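Local coordinates for abhydrolase domain-containing protein (Exiguobacterium antarcticum, PDB 5H3H), which acts as an esterase of the alpha/beta hydrolase fold and probably also has perhydrolase activity, at residues E16-G21 and Y49-V54; T88-L93 and S112-L117. All blocks are in the same frame, centred on the assembly; numbering follows the deposited sequence.

Contact 1. Residues E16-G21 and Y49-V54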
ATOM      1  N   GLU B  16       7.768  15.198  18.342  1.00 24.05           N
ATOM      2  CA  GLU B  16       8.933  15.310  19.151  1.00 23.68           C
ATOM      3  C   GLU B  16      10.025  14.479  18.414  1.00 28.11           C
ATOM      4  O   GLU B  16      10.060  13.241  18.440  1.00 24.34           O
ATOM      5  CB  GLU B  16       8.641  14.760  20.569  1.00 28.01           C
ATOM      6  CG  GLU B  16       9.693  15.058  21.621  1.00 31.60           C
ATOM      7  CD  GLU B  16       9.640  16.468  22.252  1.00 35.38           C
ATOM      8  OE1 GLU B  16       8.630  17.177  22.093  1.00 37.85           O
ATOM      9  OE2 GLU B  16      10.622  16.863  22.954  1.00 32.13           O
ATOM     10  N   ASP B  17      10.906  15.179  17.724  1.00 29.44           N
ATOM     11  CA  ASP B  17      11.903  14.520  16.886  1.00 31.72           C
ATOM     12  C   ASP B  17      13.260  14.768  17.577  1.00 29.24           C
ATOM     13  O   ASP B  17      13.718  15.910  17.661  1.00 28.55           O
ATOM     14  CB  ASP B  17      11.819  15.079  15.467  1.00 34.10           C
ATOM     15  CG  ASP B  17      12.961  14.547  14.530  1.00 41.27           C
ATOM     16  OD1 ASP B  17      13.706  13.624  14.928  1.00 35.44           O
ATOM     17  OD2 ASP B  17      13.105  15.055  13.376  1.00 45.82           O
ATOM     18  N   ILE B  18      13.860  13.713  18.114  1.00 23.68           N
ATOM     19  CA  ILE B  18      15.038  13.816  19.004  1.00 25.19           C
ATOM     20  C   ILE B  18      16.078  12.712  18.707  1.00 25.41           C
ATOM     21  O   ILE B  18      15.705  11.505  18.639  1.00 23.17           O
ATOM     22  CB  ILE B  18      14.642  13.604  20.488  1.00 25.02           C
ATOM     23  CG1 ILE B  18      13.557  14.563  20.905  1.00 25.57           C
ATOM     24  CG2 ILE B  18      15.832  13.868  21.381  1.00 24.58           C
ATOM     25  CD1 ILE B  18      12.996  14.295  22.308  1.00 28.26           C
ATOM     26  N   GLY B  19      17.362  13.089  18.589  1.00 21.66           N
ATOM     27  CA  GLY B  19      18.461  12.143  18.382  1.00 20.80           C
ATOM     28  C   GLY B  19      18.813  12.023  16.909  1.00 20.90           C
ATOM     29  O   GLY B  19      18.193  12.679  16.069  1.00 21.82           O
ATOM     30  N   SER B  20      19.807  11.187  16.603  1.00 26.12           N
ATOM     31  CA  SER B  20      20.286  10.945  15.221  1.00 28.17           C
ATOM     32  C   SER B  20      20.445   9.441  15.052  1.00 33.72           C
ATOM     33  O   SER B  20      20.268   8.678  16.022  1.00 34.03           O
ATOM     34  CB  SER B  20      21.624  11.646  14.941  1.00 33.79           C
ATOM     35  OG  SER B  20      22.584  11.344  15.912  1.00 31.03           O
ATOM     36  N   GLY B  21      20.716   8.965  13.850  1.00 34.16           N
ATOM     37  CA  GLY B  21      20.708   7.459  13.714  1.00 40.97           C
ATOM     38  C   GLY B  21      19.289   6.883  13.792  1.00 34.95           C
ATOM     39  O   GLY B  21      18.370   7.664  13.725  1.00 44.29           O
ATOM     40  N   TYR B  49      19.602   5.861  19.241  1.00 27.32           N
ATOM     41  CA  TYR B  49      18.515   5.878  18.257  1.00 27.69           C
ATOM     42  C   TYR B  49      17.806   7.236  18.255  1.00 26.32           C
ATOM     43  O   TYR B  49      18.013   8.039  19.140  1.00 26.84           O
ATOM     44  CB  TYR B  49      17.546   4.720  18.564  1.00 29.97           C
ATOM     45  CG  TYR B  49      18.247   3.408  18.246  1.00 33.81           C
ATOM     46  CD1 TYR B  49      18.167   2.847  16.965  1.00 36.23           C
ATOM     47  CD2 TYR B  49      19.067   2.793  19.183  1.00 36.65           C
ATOM     48  CE1 TYR B  49      18.856   1.679  16.637  1.00 38.86           C
ATOM     49  CE2 TYR B  49      19.770   1.643  18.877  1.00 42.35           C
ATOM     50  CZ  TYR B  49      19.662   1.086  17.610  1.00 41.33           C
ATOM     51  OH  TYR B  49      20.366  -0.064  17.329  1.00 51.50           O
ATOM     52  N   ARG B  50      17.017   7.477  17.226  1.00 25.41           N
ATOM     53  CA  ARG B  50      16.300   8.684  17.062  1.00 25.04           C
ATOM     54  C   ARG B  50      14.821   8.423  17.395  1.00 24.29           C
ATOM     55  O   ARG B  50      14.185   7.593  16.762  1.00 27.07           O
ATOM     56  CB  ARG B  50      16.455   9.136  15.644  1.00 25.33           C
ATOM     57  CG  ARG B  50      15.791  10.435  15.329  1.00 25.74           C
ATOM     58  CD  ARG B  50      16.091  10.770  13.890  1.00 26.25           C
ATOM     59  NE  ARG B  50      15.308  11.909  13.432  1.00 28.62           N
ATOM     60  CZ  ARG B  50      15.310  12.363  12.187  1.00 32.67           C
ATOM     61  NH1 ARG B  50      16.073  11.765  11.260  1.00 31.79           N
ATOM     62  NH2 ARG B  50      14.526  13.401  11.837  1.00 30.43           N
ATOM     63  N   TYR B  51      14.314   9.156  18.384  1.00 24.19           N
ATOM     64  CA  TYR B  51      12.934   9.080  18.873  1.00 22.79           C
ATOM     65  C   TYR B  51      12.057  10.001  18.049  1.00 22.04           C
ATOM     66  O   TYR B  51      12.373  11.167  17.888  1.00 24.36           O
ATOM     67  CB  TYR B  51      12.916   9.499  20.351  1.00 21.23           C
ATOM     68  CG  TYR B  51      11.559   9.578  20.949  1.00 22.82           C
ATOM     69  CD1 TYR B  51      10.870   8.418  21.361  1.00 21.72           C
ATOM     70  CD2 TYR B  51      10.926  10.822  21.138  1.00 22.94           C
ATOM     71  CE1 TYR B  51       9.633   8.512  21.962  1.00 22.38           C
ATOM     72  CE2 TYR B  51       9.663  10.891  21.717  1.00 20.97           C
ATOM     73  CZ  TYR B  51       9.029   9.751  22.133  1.00 22.27           C
ATOM     74  OH  TYR B  51       7.733   9.849  22.683  1.00 20.41           O
ATOM     75  N   ILE B  52      10.978   9.478  17.477  1.00 19.85           N
ATOM     76  CA  ILE B  52      10.024  10.269  16.764  1.00 20.74           C
ATOM     77  C   ILE B  52       8.661   9.990  17.427  1.00 19.51           C
ATOM     78  O   ILE B  52       8.023   9.047  17.105  1.00 17.50           O
ATOM     79  CB  ILE B  52      10.019   9.983  15.260  1.00 22.50           C
ATOM     80  CG1 ILE B  52      11.354  10.397  14.600  1.00 27.33           C
ATOM     81  CG2 ILE B  52       8.884  10.718  14.574  1.00 22.47           C
ATOM     82  CD1 ILE B  52      12.150   9.215  14.131  1.00 31.05           C
ATOM     83  N   GLY B  53       8.250  10.842  18.360  1.00 20.90           N
ATOM     84  CA  GLY B  53       6.992  10.625  19.093  1.00 19.29           C
ATOM     85  C   GLY B  53       5.954  11.558  18.522  1.00 19.21           C
ATOM     86  O   GLY B  53       6.100  12.774  18.678  1.00 24.52           O
ATOM     87  N   VAL B  54       4.971  11.000  17.849  1.00 18.65           N
ATOM     88  CA  VAL B  54       3.927  11.798  17.237  1.00 22.00           C
ATOM     89  C   VAL B  54       2.810  12.101  18.238  1.00 22.57           C
ATOM     90  O   VAL B  54       2.394  11.192  19.022  1.00 20.74           O
ATOM     91  CB  VAL B  54       3.334  11.177  15.980  1.00 25.75           C
ATOM     92  CG1 VAL B  54       4.422  10.748  14.975  1.00 23.97           C
ATOM     93  CG2 VAL B  54       2.436  10.032  16.314  1.00 31.18           C
TER
HETATM   94  O   HOH W   1      18.135   9.570  11.740  1.00 32.72           O

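Contact 2. Residues T88-L93 and S112-L117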
ATOM      1  N   THR B  88      13.344   6.563   6.538  1.00 28.39           N
ATOM      2  CA  THR B  88      13.255   5.126   6.111  1.00 26.89           C
ATOM      3  C   THR B  88      13.839   4.179   7.150  1.00 25.65           C
ATOM      4  O   THR B  88      14.406   4.615   8.170  1.00 26.69           O
ATOM      5  CB  THR B  88      14.024   4.868   4.793  1.00 32.08           C
ATOM      6  OG1 THR B  88      15.382   5.310   4.942  1.00 33.13           O
ATOM      7  CG2 THR B  88      13.396   5.590   3.600  1.00 33.31           C
ATOM      8  N   ASN B  89      13.651   2.874   6.954  1.00 24.88           N
ATOM      9  CA  ASN B  89      14.101   1.860   7.913  0.50 25.91           C
ATOM     10  C   ASN B  89      13.501   2.090   9.295  1.00 24.45           C
ATOM     11  O   ASN B  89      14.166   1.866  10.312  1.00 23.00           O
ATOM     12  CB  ASN B  89      15.626   1.863   8.039  1.00 30.72           C
ATOM     13  CG  ASN B  89      16.144   0.726   8.911  1.00 36.23           C
ATOM     14  OD1 ASN B  89      15.612  -0.383   8.883  1.00 38.87           O
ATOM     15  ND2 ASN B  89      17.164   1.010   9.729  1.00 41.26           N
ATOM     16  N   VAL B  90      12.270   2.570   9.354  1.00 23.87           N
ATOM     17  CA  VAL B  90      11.743   2.984  10.682  1.00 22.32           C
ATOM     18  C   VAL B  90      11.285   1.748  11.433  1.00 20.04           C
ATOM     19  O   VAL B  90      10.743   0.804  10.844  1.00 18.34           O
ATOM     20  CB  VAL B  90      10.645   4.130  10.661  1.00 24.43           C
ATOM     21  CG1 VAL B  90      10.665   4.987   9.411  1.00 25.20           C
ATOM     22  CG2 VAL B  90       9.243   3.700  11.016  1.00 24.26           C
ATOM     23  N   THR B  91      11.536   1.741  12.725  1.00 18.70           N
ATOM     24  CA  THR B  91      10.772   0.843  13.611  1.00 19.88           C
ATOM     25  C   THR B  91       9.515   1.560  14.051  1.00 20.16           C
ATOM     26  O   THR B  91       9.594   2.636  14.590  1.00 23.25           O
ATOM     27  CB  THR B  91      11.610   0.482  14.797  1.00 20.40           C
ATOM     28  OG1 THR B  91      12.724  -0.246  14.304  1.00 21.43           O
ATOM     29  CG2 THR B  91      10.853  -0.408  15.787  1.00 22.28           C
ATOM     30  N   LEU B  92       8.377   1.015  13.707  1.00 19.41           N
ATOM     31  CA  LEU B  92       7.091   1.630  14.011  1.00 18.76           C
ATOM     32  C   LEU B  92       6.432   0.910  15.251  1.00 19.69           C
ATOM     33  O   LEU B  92       6.108  -0.269  15.188  1.00 21.17           O
ATOM     34  CB  LEU B  92       6.247   1.503  12.740  1.00 19.56           C
ATOM     35  CG  LEU B  92       4.868   2.121  12.819  1.00 19.56           C
ATOM     36  CD1 LEU B  92       4.979   3.603  13.065  1.00 21.20           C
ATOM     37  CD2 LEU B  92       4.057   1.795  11.603  1.00 18.20           C
ATOM     38  N   LEU B  93       6.271   1.606  16.365  1.00 19.38           N
ATOM     39  CA  LEU B  93       5.573   1.031  17.543  1.00 20.55           C
ATOM     40  C   LEU B  93       4.222   1.715  17.746  1.00 20.23           C
ATOM     41  O   LEU B  93       4.151   2.935  17.832  1.00 19.93           O
ATOM     42  CB  LEU B  93       6.413   1.114  18.792  1.00 21.49           C
ATOM     43  CG  LEU B  93       5.818   0.744  20.165  1.00 28.11           C
ATOM     44  CD1 LEU B  93       4.816  -0.380  20.179  1.00 32.38           C
ATOM     45  CD2 LEU B  93       6.908   0.447  21.209  1.00 28.77           C
ATOM     46  N   SER B 112       7.259   0.171   2.445  1.00 32.20           N
ATOM     47  CA  SER B 112       8.627   0.536   1.944  1.00 33.03           C
ATOM     48  C   SER B 112       9.500   1.382   2.868  1.00 33.31           C
ATOM     49  O   SER B 112      10.714   1.316   2.751  1.00 31.68           O
ATOM     50  CB  SER B 112       8.580   1.226   0.577  1.00 35.38           C
ATOM     51  OG  SER B 112       9.895   1.157  -0.015  1.00 39.37           O
ATOM     52  N   ASN B 113       8.913   2.152   3.806  1.00 32.84           N
ATOM     53  CA  ASN B 113       9.730   2.942   4.777  1.00 26.94           C
ATOM     54  C   ASN B 113       9.913   2.283   6.121  1.00 25.35           C
ATOM     55  O   ASN B 113      10.624   2.821   6.969  1.00 22.08           O
ATOM     56  CB  ASN B 113       9.061   4.313   5.028  1.00 32.62           C
ATOM     57  CG  ASN B 113       9.036   5.177   3.772  1.00 35.04           C
ATOM     58  OD1 ASN B 113      10.059   5.686   3.362  1.00 45.34           O
ATOM     59  ND2 ASN B 113       7.888   5.290   3.146  1.00 36.22           N
ATOM     60  N   VAL B 114       9.237   1.164   6.345  1.00 21.85           N
ATOM     61  CA  VAL B 114       9.199   0.516   7.711  1.00 23.62           C
ATOM     62  C   VAL B 114       9.920  -0.826   7.717  1.00 22.86           C
ATOM     63  O   VAL B 114       9.560  -1.737   6.992  1.00 29.79           O
ATOM     64  CB  VAL B 114       7.760   0.243   8.174  1.00 22.78           C
ATOM     65  CG1 VAL B 114       7.700  -0.442   9.554  1.00 23.41           C
ATOM     66  CG2 VAL B 114       6.971   1.517   8.171  1.00 22.76           C
ATOM     67  N   SER B 115      10.921  -0.950   8.555  1.00 22.90           N
ATOM     68  CA  SER B 115      11.644  -2.214   8.692  1.00 27.17           C
ATOM     69  C   SER B 115      10.998  -3.207   9.693  1.00 26.83           C
ATOM     70  O   SER B 115      11.055  -4.425   9.494  1.00 25.68           O
ATOM     71  CB  SER B 115      13.055  -1.918   9.094  1.00 26.81           C
ATOM     72  OG  SER B 115      13.111  -1.624  10.461  1.00 37.05           O
ATOM     73  N   LYS B 116      10.399  -2.692  10.761  1.00 26.03           N
ATOM     74  CA  LYS B 116       9.699  -3.546  11.730  1.00 26.57           C
ATOM     75  C   LYS B 116       8.562  -2.823  12.448  1.00 26.28           C
ATOM     76  O   LYS B 116       8.572  -1.589  12.569  1.00 25.65           O
ATOM     77  CB  LYS B 116      10.695  -4.115  12.707  1.00 28.15           C
ATOM     78  CG  LYS B 116      11.393  -3.092  13.544  1.00 35.21           C
ATOM     79  CD  LYS B 116      12.585  -3.693  14.294  1.00 34.35           C
ATOM     80  CE  LYS B 116      13.757  -3.937  13.365  1.00 36.67           C
ATOM     81  NZ  LYS B 116      14.876  -4.526  14.171  1.00 39.05           N
ATOM     82  N   LEU B 117       7.593  -3.619  12.894  1.00 23.16           N
ATOM     83  CA  LEU B 117       6.407  -3.175  13.581  1.00 23.33           C
ATOM     84  C   LEU B 117       6.368  -3.757  14.992  1.00 22.18           C
ATOM     85  O   LEU B 117       6.624  -4.936  15.170  1.00 23.14           O
ATOM     86  CB  LEU B 117       5.194  -3.751  12.815  1.00 25.03           C
ATOM     87  CG  LEU B 117       3.822  -3.450  13.402  1.00 21.50           C
ATOM     88  CD1 LEU B 117       3.661  -1.942  13.497  1.00 22.95           C
ATOM     89  CD2 LEU B 117       2.656  -4.064  12.648  1.00 23.68           C
TER

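Contact 1. Residues E16-G21 and Y49-V54
R50 takes hold of D17 side-on: NE meets D17 OD1 at 2.8 Å and NH2 meets D17 OD2 at 2.7 Å, each carboxylate oxygen offering its syn lone pair. The two planes lie 12° apart, so this is a nearly coplanar, two-pronged salt bridge. R50 gets there with an extended chain, CG anti to the backbone N (chi1 -178°), running past the backbone of G19, whose O sits 3.4 Å from R50 CG. Its remaining nitrogen, NH1, donates to a water that in turn donates to G21 O, so all three guanidinium nitrogens have a partner. Behind this lies an antiparallel pairing in which I18 N gives to Y51 O, and Y51 N returns a 2.7 Å bond to I18 O. The E16 and G53 backbones make a second reciprocal pair. On the face of I18 and Y51, I18 CD1 packs 4.2 Å from Y51 CD2 and helix 38-46 covers both; Y51 OH bonds to N34. Beyond the strand end G19 takes a positive phi (96°), and a side chain there would collide with Y49 O. Two short, charged bonds would probably keep D17 ionised and fix the rotation of both groups beside the sheet.

Contact 2. Residues T88-L93 and S112-L117
From its CB, K116 sends CG into the position between its own backbone N and carbonyl carbon (chi1 63°), which sets the chain obliquely across T91. CG lies 3.2 Å from T91 OG1 and 3.5 Å from T91 CG2, so both branches of the threonine bear on it. CD is next, 3.4 Å from the same T91 OG1. A bend about the CG-CD bond (chi3 75°) swings CE past that oxygen more loosely, and the ammonium then runs straight on, out of the two segments, to helix 255-267: NZ donates to Y265 O and makes a cation-pi contact with Y265. An alanine here, lacking everything from CG to NZ, would probably leave T91 OG1 less tightly packed and loosen the hold of this strand on that helix. On the other face of the sheet, L92 CB meets V114 CG1 at 4.0 Å and L92 CD2 meets L117 CD1 at 4.2 Å, with helix 97-109 packed against these residues. The backbones pair in parallel, V90 N donating almost straight to N113 O (179°) and L92 N giving to K116 O at 2.8 Å. Between them V90 O accepts from S115 N, where a beta bulge shifts the register by one residue and the chain turns a corner. Strand 90-95, helix 97-109 and strand 114-120 form a beta-alpha-beta unit of the alpha/beta hydrolase fold, with the probable nucleophile elbow following the first strand.

How the contacts relate
Contacts 1 and 2 belong to one mixed sheet, their centres 13 Å apart and their nearest atoms about 6 Å apart without touching. Strand 23-27 lies between them: its V25 and M26 touch side chains of both, and its backbone bonds to strand 50-54 on one flank and strand 90-95 on the other. Q22, just ahead of it, joins R50 of contact 1 through the backbone and N89 of contact 2 through its side chain. The sheet changes from antiparallel to parallel at strand 50-54, so contact 1 lies in its antiparallel margin and contact 2 in its parallel part. Strand 90-95 ends at F95, and the turn at S96, probably the nucleophile, leads into helix 97-109, which M97 opens; all three line the ethaneperoxoic acid pocket.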